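Local coordinates for Lmo2445 protein (Listeria monocytogenes EGD-e, PDB 5HZL) that is of unknown function but is a secreted, calcium-binding, internalin-like protein that carries leucine-rich repeats and a C-terminal E-set-type domain, at residues His181-Pro186 against Ala205-Thr210; Asp188-Gln193 against His198-Gln203; Val222-Gln227 against Gly290-Pro295. All coordinates share one frame; numbering follows the deposited sequence.

Contact 1: residues His181-Pro186 against Ala205-Thr210; sequences HLISIP and ATYPPT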
ATOM      1  N   HIS A 181      -3.244   1.606   8.265  1.00 40.53           N
ATOM      2  CA  HIS A 181      -3.168   1.084   9.634  1.00 40.86           C
ATOM      3  C   HIS A 181      -1.761   1.158  10.193  1.00 41.12           C
ATOM      4  O   HIS A 181      -1.290   0.241  10.880  1.00 43.24           O
ATOM      5  CB  HIS A 181      -3.644  -0.383   9.667  1.00 41.69           C
ATOM      6  CG  HIS A 181      -4.953  -0.612   8.980  1.00 42.23           C
ATOM      7  ND1 HIS A 181      -6.128  -0.025   9.398  1.00 42.68           N
ATOM      8  CD2 HIS A 181      -5.278  -1.390   7.922  1.00 42.60           C
ATOM      9  CE1 HIS A 181      -7.114  -0.412   8.612  1.00 42.63           C
ATOM     10  NE2 HIS A 181      -6.625  -1.241   7.708  1.00 42.93           N
ATOM     11  N   LEU A 182      -1.097   2.262   9.897  1.00 40.71           N
ATOM     12  CA  LEU A 182       0.272   2.499  10.346  1.00 40.70           C
ATOM     13  C   LEU A 182       0.320   3.027  11.790  1.00 40.92           C
ATOM     14  O   LEU A 182      -0.555   3.787  12.198  1.00 40.09           O
ATOM     15  CB  LEU A 182       0.934   3.498   9.395  1.00 40.31           C
ATOM     16  CG  LEU A 182       1.074   2.999   7.954  1.00 39.11           C
ATOM     17  CD1 LEU A 182       1.492   4.116   7.013  1.00 38.49           C
ATOM     18  CD2 LEU A 182       2.045   1.825   7.931  1.00 39.68           C
ATOM     19  N   ILE A 183       1.345   2.613  12.543  1.00 40.99           N
ATOM     20  CA  ILE A 183       1.530   3.035  13.937  1.00 42.09           C
ATOM     21  C   ILE A 183       2.734   3.955  14.060  1.00 43.03           C
ATOM     22  O   ILE A 183       3.199   4.259  15.155  1.00 44.56           O
ATOM     23  CB  ILE A 183       1.749   1.820  14.871  1.00 42.77           C
ATOM     24  CG1 ILE A 183       3.101   1.126  14.605  1.00 43.37           C
ATOM     25  CG2 ILE A 183       0.592   0.849  14.716  1.00 42.70           C
ATOM     26  CD1 ILE A 183       3.465   0.059  15.604  1.00 44.02           C
ATOM     27  N   SER A 184       3.207   4.414  12.919  1.00 43.56           N
ATOM     28  CA  SER A 184       4.390   5.219  12.847  1.00 45.36           C
ATOM     29  C   SER A 184       4.253   6.176  11.674  1.00 45.65           C
ATOM     30  O   SER A 184       3.408   5.967  10.802  1.00 44.83           O
ATOM     31  CB  SER A 184       5.536   4.240  12.617  1.00 46.43           C
ATOM     32  OG  SER A 184       6.766   4.876  12.352  1.00 49.63           O
ATOM     33  N   ILE A 185       5.092   7.208  11.654  1.00 45.98           N
ATOM     34  CA  ILE A 185       5.077   8.194  10.598  1.00 46.75           C
ATOM     35  C   ILE A 185       6.395   8.195   9.812  1.00 49.12           C
ATOM     36  O   ILE A 185       7.475   8.106  10.416  1.00 50.91           O
ATOM     37  CB  ILE A 185       4.887   9.618  11.185  1.00 47.74           C
ATOM     38  CG1 ILE A 185       3.592   9.703  12.001  1.00 47.65           C
ATOM     39  CG2 ILE A 185       4.883  10.695  10.088  1.00 47.65           C
ATOM     40  CD1 ILE A 185       3.320  11.076  12.601  1.00 48.47           C
ATOM     41  N   PRO A 186       6.317   8.283   8.462  1.00 50.01           N
ATOM     42  CA  PRO A 186       7.536   8.416   7.660  1.00 52.23           C
ATOM     43  C   PRO A 186       7.955   9.893   7.774  1.00 54.61           C
ATOM     44  O   PRO A 186       7.665  10.699   6.897  1.00 54.51           O
ATOM     45  CB  PRO A 186       7.077   8.050   6.252  1.00 50.61           C
ATOM     46  CG  PRO A 186       5.631   8.371   6.228  1.00 49.12           C
ATOM     47  CD  PRO A 186       5.117   8.162   7.615  1.00 48.68           C
ATOM     48  N   ALA A 205      -5.541   0.938  14.001  1.00 38.30           N
ATOM     49  CA  ALA A 205      -5.005  -0.408  14.124  1.00 39.07           C
ATOM     50  C   ALA A 205      -5.422  -1.115  15.379  1.00 40.16           C
ATOM     51  O   ALA A 205      -5.500  -0.514  16.437  1.00 41.87           O
ATOM     52  CB  ALA A 205      -3.483  -0.365  14.053  1.00 39.49           C
ATOM     53  N   THR A 206      -5.690  -2.402  15.239  1.00 41.17           N
ATOM     54  CA  THR A 206      -6.055  -3.250  16.360  1.00 42.89           C
ATOM     55  C   THR A 206      -4.837  -4.130  16.611  1.00 42.72           C
ATOM     56  O   THR A 206      -4.469  -4.953  15.769  1.00 42.67           O
ATOM     57  CB  THR A 206      -7.291  -4.091  16.021  1.00 43.62           C
ATOM     58  OG1 THR A 206      -8.314  -3.215  15.540  1.00 44.40           O
ATOM     59  CG2 THR A 206      -7.786  -4.873  17.241  1.00 44.77           C
ATOM     60  N   TYR A 207      -4.193  -3.929  17.754  1.00 43.46           N
ATOM     61  CA  TYR A 207      -2.989  -4.701  18.119  1.00 43.94           C
ATOM     62  C   TYR A 207      -3.295  -6.151  18.471  1.00 44.40           C
ATOM     63  O   TYR A 207      -4.441  -6.507  18.727  1.00 44.54           O
ATOM     64  CB  TYR A 207      -2.227  -4.025  19.278  1.00 44.20           C
ATOM     65  CG  TYR A 207      -1.403  -2.797  18.887  1.00 43.38           C
ATOM     66  CD1 TYR A 207      -2.006  -1.665  18.346  1.00 43.26           C
ATOM     67  CD2 TYR A 207      -0.021  -2.756  19.107  1.00 43.48           C
ATOM     68  CE1 TYR A 207      -1.257  -0.540  18.008  1.00 43.11           C
ATOM     69  CE2 TYR A 207       0.736  -1.636  18.774  1.00 43.14           C
ATOM     70  CZ  TYR A 207       0.115  -0.532  18.225  1.00 42.77           C
ATOM     71  OH  TYR A 207       0.832   0.588  17.888  1.00 41.90           O
ATOM     72  N   PRO A 208      -2.272  -7.013  18.432  1.00 45.80           N
ATOM     73  CA  PRO A 208      -2.558  -8.399  18.818  1.00 47.21           C
ATOM     74  C   PRO A 208      -3.069  -8.452  20.265  1.00 47.94           C
ATOM     75  O   PRO A 208      -2.701  -7.600  21.056  1.00 48.34           O
ATOM     76  CB  PRO A 208      -1.194  -9.089  18.665  1.00 47.06           C
ATOM     77  CG  PRO A 208      -0.496  -8.299  17.604  1.00 45.45           C
ATOM     78  CD  PRO A 208      -0.956  -6.879  17.765  1.00 44.90           C
ATOM     79  N   PRO A 209      -3.913  -9.433  20.609  1.00 50.07           N
ATOM     80  CA  PRO A 209      -4.421  -9.478  21.987  1.00 51.72           C
ATOM     81  C   PRO A 209      -3.349  -9.932  22.969  1.00 53.53           C
ATOM     82  O   PRO A 209      -2.429 -10.639  22.571  1.00 55.10           O
ATOM     83  CB  PRO A 209      -5.560 -10.499  21.907  1.00 52.07           C
ATOM     84  CG  PRO A 209      -5.194 -11.395  20.783  1.00 51.98           C
ATOM     85  CD  PRO A 209      -4.339 -10.608  19.824  1.00 50.46           C
ATOM     86  N   THR A 210      -3.460  -9.520  24.228  1.00 55.53           N
ATOM     87  CA  THR A 210      -2.499  -9.910  25.266  1.00 57.26           C
ATOM     88  C   THR A 210      -3.211 -10.109  26.606  1.00 59.36           C
ATOM     89  O   THR A 210      -4.382  -9.781  26.743  1.00 59.76           O
ATOM     90  CB  THR A 210      -1.353  -8.886  25.396  1.00 57.28           C
ATOM     91  OG1 THR A 210      -0.315  -9.415  26.239  1.00 59.34           O
ATOM     92  CG2 THR A 210      -1.856  -7.539  25.940  1.00 56.80           C
TER

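Contact 2: residues Asp188-Gln193 against His198-Gln203; sequences DIFLSQ and HSFANQ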
ATOM      1  N   ASP A 188      10.990  11.730   7.722  1.00 59.43           N
ATOM      2  CA  ASP A 188      11.898  12.381   6.776  1.00 60.12           C
ATOM      3  C   ASP A 188      11.222  12.992   5.556  1.00 59.46           C
ATOM      4  O   ASP A 188      11.396  14.186   5.291  1.00 60.74           O
ATOM      5  CB  ASP A 188      13.009  11.434   6.299  1.00 60.76           C
ATOM      6  CG  ASP A 188      13.985  11.038   7.400  1.00 61.14           C
ATOM      7  OD1 ASP A 188      13.690  11.200   8.599  1.00 61.01           O
ATOM      8  OD2 ASP A 188      15.072  10.549   7.037  1.00 62.52           O
ATOM      9  N   ILE A 189      10.440  12.182   4.843  1.00 57.41           N
ATOM     10  CA  ILE A 189       9.771  12.637   3.626  1.00 57.02           C
ATOM     11  C   ILE A 189       8.780  13.782   3.880  1.00 57.43           C
ATOM     12  O   ILE A 189       8.732  14.722   3.080  1.00 57.38           O
ATOM     13  CB  ILE A 189       9.134  11.460   2.836  1.00 56.28           C
ATOM     14  CG1 ILE A 189       8.801  11.866   1.394  1.00 56.34           C
ATOM     15  CG2 ILE A 189       7.932  10.878   3.564  1.00 55.68           C
ATOM     16  CD1 ILE A 189      10.011  12.268   0.569  1.00 57.92           C
ATOM     17  N   PHE A 190       8.008  13.732   4.972  1.00 57.09           N
ATOM     18  CA  PHE A 190       7.080  14.833   5.253  1.00 58.11           C
ATOM     19  C   PHE A 190       7.790  16.118   5.678  1.00 60.35           C
ATOM     20  O   PHE A 190       7.316  17.210   5.372  1.00 61.22           O
ATOM     21  CB  PHE A 190       6.011  14.482   6.290  1.00 58.20           C
ATOM     22  CG  PHE A 190       5.064  13.401   5.861  1.00 57.58           C
ATOM     23  CD1 PHE A 190       4.441  13.445   4.616  1.00 58.42           C
ATOM     24  CD2 PHE A 190       4.707  12.400   6.734  1.00 57.42           C
ATOM     25  CE1 PHE A 190       3.550  12.460   4.225  1.00 57.93           C
ATOM     26  CE2 PHE A 190       3.805  11.418   6.350  1.00 57.95           C
ATOM     27  CZ  PHE A 190       3.224  11.446   5.092  1.00 57.05           C
ATOM     28  N   LEU A 191       8.920  15.985   6.368  1.00 61.80           N
ATOM     29  CA  LEU A 191       9.698  17.142   6.834  1.00 63.86           C
ATOM     30  C   LEU A 191      10.675  17.714   5.811  1.00 65.22           C
ATOM     31  O   LEU A 191      11.173  18.820   6.006  1.00 67.92           O
ATOM     32  CB  LEU A 191      10.468  16.792   8.110  1.00 64.59           C
ATOM     33  CG  LEU A 191       9.633  16.363   9.319  1.00 63.71           C
ATOM     34  CD1 LEU A 191      10.572  16.005  10.462  1.00 64.43           C
ATOM     35  CD2 LEU A 191       8.644  17.442   9.739  1.00 63.89           C
ATOM     36  N   SER A 192      10.955  16.978   4.740  1.00 64.65           N
ATOM     37  CA  SER A 192      11.887  17.450   3.706  1.00 66.48           C
ATOM     38  C   SER A 192      11.329  18.592   2.865  1.00 67.34           C
ATOM     39  O   SER A 192      12.087  19.291   2.212  1.00 66.89           O
ATOM     40  CB  SER A 192      12.237  16.308   2.755  1.00 66.37           C
ATOM     41  OG  SER A 192      11.072  15.863   2.072  1.00 65.44           O
ATOM     42  N   GLN A 193      10.005  18.740   2.860  1.00 68.48           N
ATOM     43  CA  GLN A 193       9.296  19.786   2.094  1.00 70.58           C
ATOM     44  C   GLN A 193       9.240  19.601   0.546  1.00 69.23           C
ATOM     45  O   GLN A 193       8.855  20.532  -0.166  1.00 68.69           O
ATOM     46  CB  GLN A 193       9.762  21.198   2.505  1.00 74.13           C
ATOM     47  CG  GLN A 193       9.460  21.505   3.967  1.00 76.09           C
ATOM     48  CD  GLN A 193       9.941  22.879   4.424  1.00 80.53           C
ATOM     49  OE1 GLN A 193       9.221  23.579   5.127  1.00 83.00           O
ATOM     50  NE2 GLN A 193      11.148  23.280   4.014  1.00 82.37           N
ATOM     51  N   HIS A 198       0.154  15.956   0.188  1.00 57.69           N
ATOM     52  CA  HIS A 198       0.393  14.865   1.126  1.00 57.23           C
ATOM     53  C   HIS A 198      -0.807  14.645   2.053  1.00 54.41           C
ATOM     54  O   HIS A 198      -1.546  15.572   2.390  1.00 55.00           O
ATOM     55  CB  HIS A 198       1.648  15.148   1.970  1.00 60.88           C
ATOM     56  CG  HIS A 198       1.521  16.358   2.847  1.00 66.06           C
ATOM     57  ND1 HIS A 198       1.815  17.636   2.407  1.00 69.06           N
ATOM     58  CD2 HIS A 198       1.109  16.487   4.132  1.00 67.52           C
ATOM     59  CE1 HIS A 198       1.596  18.497   3.384  1.00 70.12           C
ATOM     60  NE2 HIS A 198       1.166  17.826   4.440  1.00 70.79           N
ATOM     61  N   SER A 199      -0.973  13.411   2.486  1.00 50.60           N
ATOM     62  CA  SER A 199      -2.058  13.074   3.367  1.00 47.98           C
ATOM     63  C   SER A 199      -1.667  11.889   4.221  1.00 44.87           C
ATOM     64  O   SER A 199      -1.105  10.917   3.716  1.00 44.31           O
ATOM     65  CB  SER A 199      -3.297  12.751   2.549  1.00 48.24           C
ATOM     66  OG  SER A 199      -4.371  12.442   3.415  1.00 50.04           O
ATOM     67  N   PHE A 200      -1.958  11.968   5.514  1.00 43.60           N
ATOM     68  CA  PHE A 200      -1.637  10.875   6.410  1.00 42.86           C
ATOM     69  C   PHE A 200      -2.767  10.646   7.411  1.00 42.15           C
ATOM     70  O   PHE A 200      -2.624   9.875   8.342  1.00 43.65           O
ATOM     71  CB  PHE A 200      -0.316  11.171   7.110  1.00 43.62           C
ATOM     72  CG  PHE A 200       0.290   9.974   7.748  1.00 44.85           C
ATOM     73  CD1 PHE A 200       0.955   9.039   6.960  1.00 46.33           C
ATOM     74  CD2 PHE A 200       0.203   9.757   9.113  1.00 45.41           C
ATOM     75  CE1 PHE A 200       1.521   7.905   7.521  1.00 46.35           C
ATOM     76  CE2 PHE A 200       0.760   8.623   9.679  1.00 45.65           C
ATOM     77  CZ  PHE A 200       1.424   7.702   8.885  1.00 46.08           C
ATOM     78  N   ALA A 201      -3.916  11.269   7.175  1.00 41.45           N
ATOM     79  CA  ALA A 201      -5.057  11.171   8.086  1.00 41.09           C
ATOM     80  C   ALA A 201      -5.610   9.766   8.330  1.00 39.97           C
ATOM     81  O   ALA A 201      -5.377   8.862   7.570  1.00 40.07           O
ATOM     82  CB  ALA A 201      -6.172  12.076   7.580  1.00 41.85           C
ATOM     83  N   ASN A 202      -6.317   9.607   9.440  1.00 40.40           N
ATOM     84  CA  ASN A 202      -6.977   8.362   9.811  1.00 39.91           C
ATOM     85  C   ASN A 202      -6.159   7.072   9.764  1.00 38.07           C
ATOM     86  O   ASN A 202      -6.350   6.252   8.888  1.00 38.36           O
ATOM     87  CB  ASN A 202      -8.251   8.224   8.943  1.00 40.76           C
ATOM     88  CG  ASN A 202      -9.137   7.032   9.322  1.00 41.20           C
ATOM     89  OD1 ASN A 202      -9.549   6.255   8.453  1.00 41.89           O
ATOM     90  ND2 ASN A 202      -9.422   6.878  10.601  1.00 41.54           N
ATOM     91  N   GLN A 203      -5.239   6.900  10.698  1.00 37.66           N
ATOM     92  CA  GLN A 203      -4.466   5.655  10.788  1.00 37.05           C
ATOM     93  C   GLN A 203      -5.131   4.904  11.925  1.00 37.55           C
ATOM     94  O   GLN A 203      -5.296   5.462  13.010  1.00 40.32           O
ATOM     95  CB  GLN A 203      -3.005   5.909  11.085  1.00 36.75           C
ATOM     96  CG  GLN A 203      -2.304   6.743  10.028  1.00 36.74           C
ATOM     97  CD  GLN A 203      -2.249   6.090   8.653  1.00 36.34           C
ATOM     98  OE1 GLN A 203      -2.211   4.851   8.509  1.00 33.78           O
ATOM     99  NE2 GLN A 203      -2.208   6.935   7.624  1.00 37.16           N
TER

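Contact 3: residues Val222-Gln227 against Gly290-Pro295; sequences VPFIYQ and GWYDFP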
ATOM      1  N   VAL A 222       3.519   2.608  20.645  1.00 47.30           N
ATOM      2  CA  VAL A 222       2.794   3.458  19.697  1.00 46.00           C
ATOM      3  C   VAL A 222       3.619   4.685  19.302  1.00 45.33           C
ATOM      4  O   VAL A 222       3.397   5.789  19.824  1.00 45.14           O
ATOM      5  CB  VAL A 222       1.443   3.934  20.296  1.00 47.71           C
ATOM      6  CG1 VAL A 222       0.554   4.511  19.183  1.00 47.95           C
ATOM      7  CG2 VAL A 222       0.701   2.793  20.990  1.00 47.48           C
ATOM      8  N   PRO A 223       4.567   4.512  18.365  1.00 45.17           N
ATOM      9  CA  PRO A 223       5.412   5.623  17.931  1.00 45.98           C
ATOM     10  C   PRO A 223       4.685   6.850  17.407  1.00 46.71           C
ATOM     11  O   PRO A 223       5.183   7.960  17.575  1.00 47.10           O
ATOM     12  CB  PRO A 223       6.260   5.004  16.827  1.00 45.61           C
ATOM     13  CG  PRO A 223       6.372   3.592  17.221  1.00 46.17           C
ATOM     14  CD  PRO A 223       5.035   3.237  17.795  1.00 45.72           C
ATOM     15  N   PHE A 224       3.526   6.643  16.790  1.00 47.31           N
ATOM     16  CA  PHE A 224       2.734   7.738  16.229  1.00 48.43           C
ATOM     17  C   PHE A 224       2.432   8.836  17.253  1.00 50.28           C
ATOM     18  O   PHE A 224       2.513  10.023  16.930  1.00 49.96           O
ATOM     19  CB  PHE A 224       1.421   7.194  15.634  1.00 48.49           C
ATOM     20  CG  PHE A 224       0.542   8.262  15.036  1.00 49.74           C
ATOM     21  CD1 PHE A 224      -0.402   8.917  15.814  1.00 49.77           C
ATOM     22  CD2 PHE A 224       0.668   8.623  13.696  1.00 49.69           C
ATOM     23  CE1 PHE A 224      -1.201   9.906  15.273  1.00 50.52           C
ATOM     24  CE2 PHE A 224      -0.134   9.611  13.150  1.00 50.13           C
ATOM     25  CZ  PHE A 224      -1.066  10.254  13.940  1.00 50.76           C
ATOM     26  N   ILE A 225       2.082   8.431  18.474  1.00 51.62           N
ATOM     27  CA  ILE A 225       1.759   9.376  19.549  1.00 53.89           C
ATOM     28  C   ILE A 225       2.859  10.419  19.764  1.00 54.29           C
ATOM     29  O   ILE A 225       2.588  11.612  19.897  1.00 57.01           O
ATOM     30  CB  ILE A 225       1.481   8.636  20.884  1.00 55.65           C
ATOM     31  CG1 ILE A 225       0.190   7.819  20.767  1.00 55.51           C
ATOM     32  CG2 ILE A 225       1.326   9.618  22.044  1.00 58.00           C
ATOM     33  CD1 ILE A 225      -0.102   6.939  21.965  1.00 56.24           C
ATOM     34  N   TYR A 226       4.098   9.962  19.771  1.00 51.88           N
ATOM     35  CA  TYR A 226       5.225  10.839  20.006  1.00 52.01           C
ATOM     36  C   TYR A 226       5.684  11.583  18.755  1.00 50.77           C
ATOM     37  O   TYR A 226       6.001  12.760  18.825  1.00 53.23           O
ATOM     38  CB  TYR A 226       6.349  10.022  20.629  1.00 52.28           C
ATOM     39  CG  TYR A 226       5.922   9.335  21.907  1.00 51.74           C
ATOM     40  CD1 TYR A 226       5.278   8.103  21.872  1.00 50.15           C
ATOM     41  CD2 TYR A 226       6.164   9.914  23.152  1.00 53.96           C
ATOM     42  CE1 TYR A 226       4.887   7.470  23.038  1.00 51.08           C
ATOM     43  CE2 TYR A 226       5.785   9.282  24.327  1.00 53.97           C
ATOM     44  CZ  TYR A 226       5.145   8.062  24.265  1.00 52.19           C
ATOM     45  OH  TYR A 226       4.759   7.416  25.413  1.00 51.28           O
ATOM     46  N   GLN A 227       5.722  10.898  17.621  1.00 48.80           N
ATOM     47  CA  GLN A 227       6.136  11.500  16.346  1.00 47.90           C
ATOM     48  C   GLN A 227       5.211  12.639  15.913  1.00 48.77           C
ATOM     49  O   GLN A 227       5.659  13.599  15.291  1.00 50.28           O
ATOM     50  CB  GLN A 227       6.198  10.429  15.268  1.00 46.02           C
ATOM     51  CG  GLN A 227       7.276   9.392  15.531  1.00 46.54           C
ATOM     52  CD  GLN A 227       7.258   8.234  14.547  1.00 45.62           C
ATOM     53  OE1 GLN A 227       6.205   7.782  14.092  1.00 44.75           O
ATOM     54  NE2 GLN A 227       8.431   7.736  14.232  1.00 46.57           N
ATOM     55  N   GLY A 290      -6.041   9.645  14.281  1.00 64.18           N
ATOM     56  CA  GLY A 290      -6.264   8.177  14.340  1.00 60.73           C
ATOM     57  C   GLY A 290      -6.775   7.557  15.642  1.00 57.17           C
ATOM     58  O   GLY A 290      -7.214   8.259  16.525  1.00 58.23           O
ATOM     59  N   TRP A 291      -6.749   6.223  15.724  1.00 53.61           N
ATOM     60  CA  TRP A 291      -7.143   5.457  16.927  1.00 51.41           C
ATOM     61  C   TRP A 291      -6.531   4.059  16.926  1.00 48.86           C
ATOM     62  O   TRP A 291      -6.401   3.435  15.881  1.00 47.56           O
ATOM     63  CB  TRP A 291      -8.660   5.390  17.178  1.00 52.77           C
ATOM     64  CG  TRP A 291      -9.529   4.818  16.101  1.00 54.00           C
ATOM     65  CD1 TRP A 291     -10.273   5.525  15.190  1.00 55.05           C
ATOM     66  CD2 TRP A 291      -9.776   3.432  15.825  1.00 54.85           C
ATOM     67  NE1 TRP A 291     -10.961   4.669  14.371  1.00 55.70           N
ATOM     68  CE2 TRP A 291     -10.672   3.378  14.730  1.00 55.86           C
ATOM     69  CE3 TRP A 291      -9.311   2.227  16.380  1.00 54.96           C
ATOM     70  CZ2 TRP A 291     -11.120   2.162  14.180  1.00 57.42           C
ATOM     71  CZ3 TRP A 291      -9.759   1.016  15.833  1.00 56.02           C
ATOM     72  CH2 TRP A 291     -10.660   0.998  14.746  1.00 57.34           C
ATOM     73  N   TYR A 292      -6.160   3.566  18.107  1.00 47.77           N
ATOM     74  CA  TYR A 292      -5.532   2.246  18.236  1.00 46.08           C
ATOM     75  C   TYR A 292      -6.176   1.380  19.301  1.00 46.76           C
ATOM     76  O   TYR A 292      -6.283   1.808  20.420  1.00 47.53           O
ATOM     77  CB  TYR A 292      -4.053   2.424  18.558  1.00 44.77           C
ATOM     78  CG  TYR A 292      -3.330   3.217  17.499  1.00 43.56           C
ATOM     79  CD1 TYR A 292      -2.961   2.624  16.299  1.00 42.63           C
ATOM     80  CD2 TYR A 292      -3.014   4.557  17.688  1.00 43.43           C
ATOM     81  CE1 TYR A 292      -2.294   3.337  15.307  1.00 42.18           C
ATOM     82  CE2 TYR A 292      -2.348   5.275  16.700  1.00 43.83           C
ATOM     83  CZ  TYR A 292      -1.992   4.656  15.506  1.00 42.34           C
ATOM     84  OH  TYR A 292      -1.331   5.355  14.530  1.00 41.83           O
ATOM     85  N   ASP A 293      -6.594   0.165  18.940  1.00 48.35           N
ATOM     86  CA  ASP A 293      -7.228  -0.774  19.884  1.00 50.11           C
ATOM     87  C   ASP A 293      -6.268  -1.831  20.415  1.00 49.54           C
ATOM     88  O   ASP A 293      -5.409  -2.344  19.691  1.00 50.45           O
ATOM     89  CB  ASP A 293      -8.440  -1.483  19.265  1.00 52.42           C
ATOM     90  CG  ASP A 293      -9.649  -0.573  19.091  1.00 54.87           C
ATOM     91  OD1 ASP A 293      -9.587   0.637  19.421  1.00 54.24           O
ATOM     92  OD2 ASP A 293     -10.684  -1.097  18.623  1.00 58.75           O
ATOM     93  N   PHE A 294      -6.451  -2.170  21.686  1.00 49.07           N
ATOM     94  CA  PHE A 294      -5.622  -3.141  22.373  1.00 47.33           C
ATOM     95  C   PHE A 294      -6.534  -4.116  23.097  1.00 49.56           C
ATOM     96  O   PHE A 294      -7.054  -3.777  24.149  1.00 50.96           O
ATOM     97  CB  PHE A 294      -4.712  -2.407  23.360  1.00 45.30           C
ATOM     98  CG  PHE A 294      -3.919  -1.303  22.723  1.00 43.61           C
ATOM     99  CD1 PHE A 294      -2.718  -1.571  22.090  1.00 42.98           C
ATOM    100  CD2 PHE A 294      -4.385  -0.003  22.731  1.00 43.61           C
ATOM    101  CE1 PHE A 294      -1.985  -0.559  21.487  1.00 42.64           C
ATOM    102  CE2 PHE A 294      -3.658   1.017  22.134  1.00 43.38           C
ATOM    103  CZ  PHE A 294      -2.460   0.743  21.507  1.00 42.76           C
ATOM    104  N   PRO A 295      -6.784  -5.309  22.511  1.00 51.60           N
ATOM    105  CA  PRO A 295      -7.629  -6.293  23.205  1.00 53.91           C
ATOM    106  C   PRO A 295      -6.860  -6.845  24.406  1.00 55.44           C
ATOM    107  O   PRO A 295      -5.713  -7.273  24.264  1.00 54.40           O
ATOM    108  CB  PRO A 295      -7.870  -7.383  22.153  1.00 54.33           C
ATOM    109  CG  PRO A 295      -7.449  -6.793  20.853  1.00 53.37           C
ATOM    110  CD  PRO A 295      -6.403  -5.773  21.165  1.00 51.17           C
TER

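Contact 1: residues His181-Pro186 against Ala205-Thr210
Ile183 overlaps the phenol end of Tyr207, and with Ala205 these residues make an apolar contact where the leucine-rich-repeat region meets the C-terminal domain. His181 and Leu182 form a short strand paired in parallel with strand 158-159 of the repeat region, whereas Ala205 and Thr206 belong to strand 203-212, which edges the mixed sheet that follows. The two segments share no hydrogen bond, although the CA atoms of His181 and Ala205 come within 5.1 Å, so the join rests on side-chain packing. CG2 of Ile183 carries most of it, lying 3.2 Å from OH of Tyr207 and 3.8 Å from its CZ, on a line oblique to the ring. CD1 of Ile183 approaches the same hydroxyl, at 3.5 Å. Both branches can reach it because CG1 stands between the backbone N and the carbonyl carbon (chi1 68°), with CG2 anti to the carbonyl carbon. The hydroxyl itself is satisfied elsewhere: Tyr207 OH is hydrogen-bonded to Phe221 O, so the apolar isoleucine does not have to supply it with a partner. The methyl of Ala205 also touches this patch, its CB lying 4.3 Å from CG2 of Ile183. His181 contributes backbone as well as side chain, and its ND1 is hydrogen-bonded to Thr204 O, just ahead of the second segment. His181, Ala205 and Thr206, together with Ser158, line the pocket that holds a bound 1-methoxy-2-[2-(2-methoxy-ethoxy]-ethane, probably a molecule of the crystallisation liquor. Such molecules often mark pockets, so the junction may be able to hold a small molecule. Beside it, CB of Ala205 lies 3.9 Å from the carbonyl O of His181.

Contact 2: residues Asp188-Gln193 against His198-Gln203
Phe190 directs the edge of its ring at the face of Phe200, with centroids 5.6 Å apart and planes inclined at 71°, an offset edge-to-face pair. The touching atoms are CE2 and CZ of Phe190, and CE2 comes to 3.8 Å from CD1 of Phe200. His198 meets another part of the same ring: its CB lies 4.0 Å from CE1 of Phe190, while the imidazole crosses obliquely at a larger centroid separation. Phe200 can receive the edge because its CG is anti to the backbone N (chi1 -164°), which swings the ring toward the helix.

In the second shell, Gln203 holds Phe200 from behind. Its NE2 sits 3.7 Å above the centre of the Phe200 ring, on the face opposite Phe190. The same NE2 donates to Phe200 O at 3.1 Å, with a nearly straight N-H...O angle of 169°; the acceptor lies close to the amide plane. NE2 is also hydrogen-bonded to Leu177 O, and OE1 to Leu182 N. On the helix side, Ser192 OG donates to Ile189 O, and Phe231 packs against Phe190.

An aromatic cluster of this kind joins helix 187-191 to strand 197-199 and the residue that follows it, at the last, outermost strand of the parallel sheet of the leucine-rich-repeat solenoid.

Contact 3: residues Val222-Gln227 against Gly290-Pro295
Val222 presents a forked end to two aromatic rings, and each methyl meets a different one. CG1 rests over one face of Tyr292, 4.2 Å from the ring centroid and 28° off its normal, which meets the geometry of a CH-pi contact. CG2 points to the far end of Phe294, where it lies 3.8 Å from CZ. The fork is set by the torsion of Val222 (chi1 -166°), which places CG1 anti to the backbone N and CG2 anti to the carbonyl carbon. Tyr292 and Phe294, two residues apart on the strand, both point toward the segment Val222-Gln227, and the valine bump fills the hollow between their rings.

The other bump is the hydroxyl end of Tyr292, which comes up beside the base of Phe224. Tyr292 OH stands 3.5 Å from CB of Phe224 and equally far from its CG. The two side chains cross at about a right angle, and CD1 of Phe224 lies at the Tyr292 edge, 4.2 Å from CE2. This buried hydroxyl is hydrogen-bonded to Leu182 O, which lies well off the direction of Phe224, and so links to the repeat region. Leu281 and Phe200 flank Phe224 further out.

The turn into helix 223-227 thus packs on strand 290-298 of the mixed sheet, inside the C-terminal domain of the E-set clan, whose fold is probably of the immunoglobulin-like beta type.

Contacts 1 and 3 lie close together, their centres about 6 Å apart, and both reach the five-stranded mixed sheet, where strands 203-212 and 290-298 are neighbours. Contact 2 sits further toward the repeats, its centre about 17 Å from contact 1 and 16 Å from contact 3. Along the chain, contact 2 falls between the two segments of contact 1, and contact 3 follows. Gln227 OE1 is hydrogen-bonded to Ile185 N at 2.7 Å, and Phe200 CE2 packs against Phe224 CE2 at 3.7 Å. Contact 1 thus bridges repeats and C-terminal domain, contact 2 lies at the repeat end and contact 3 within that domain; the links between them suggest a joined interface.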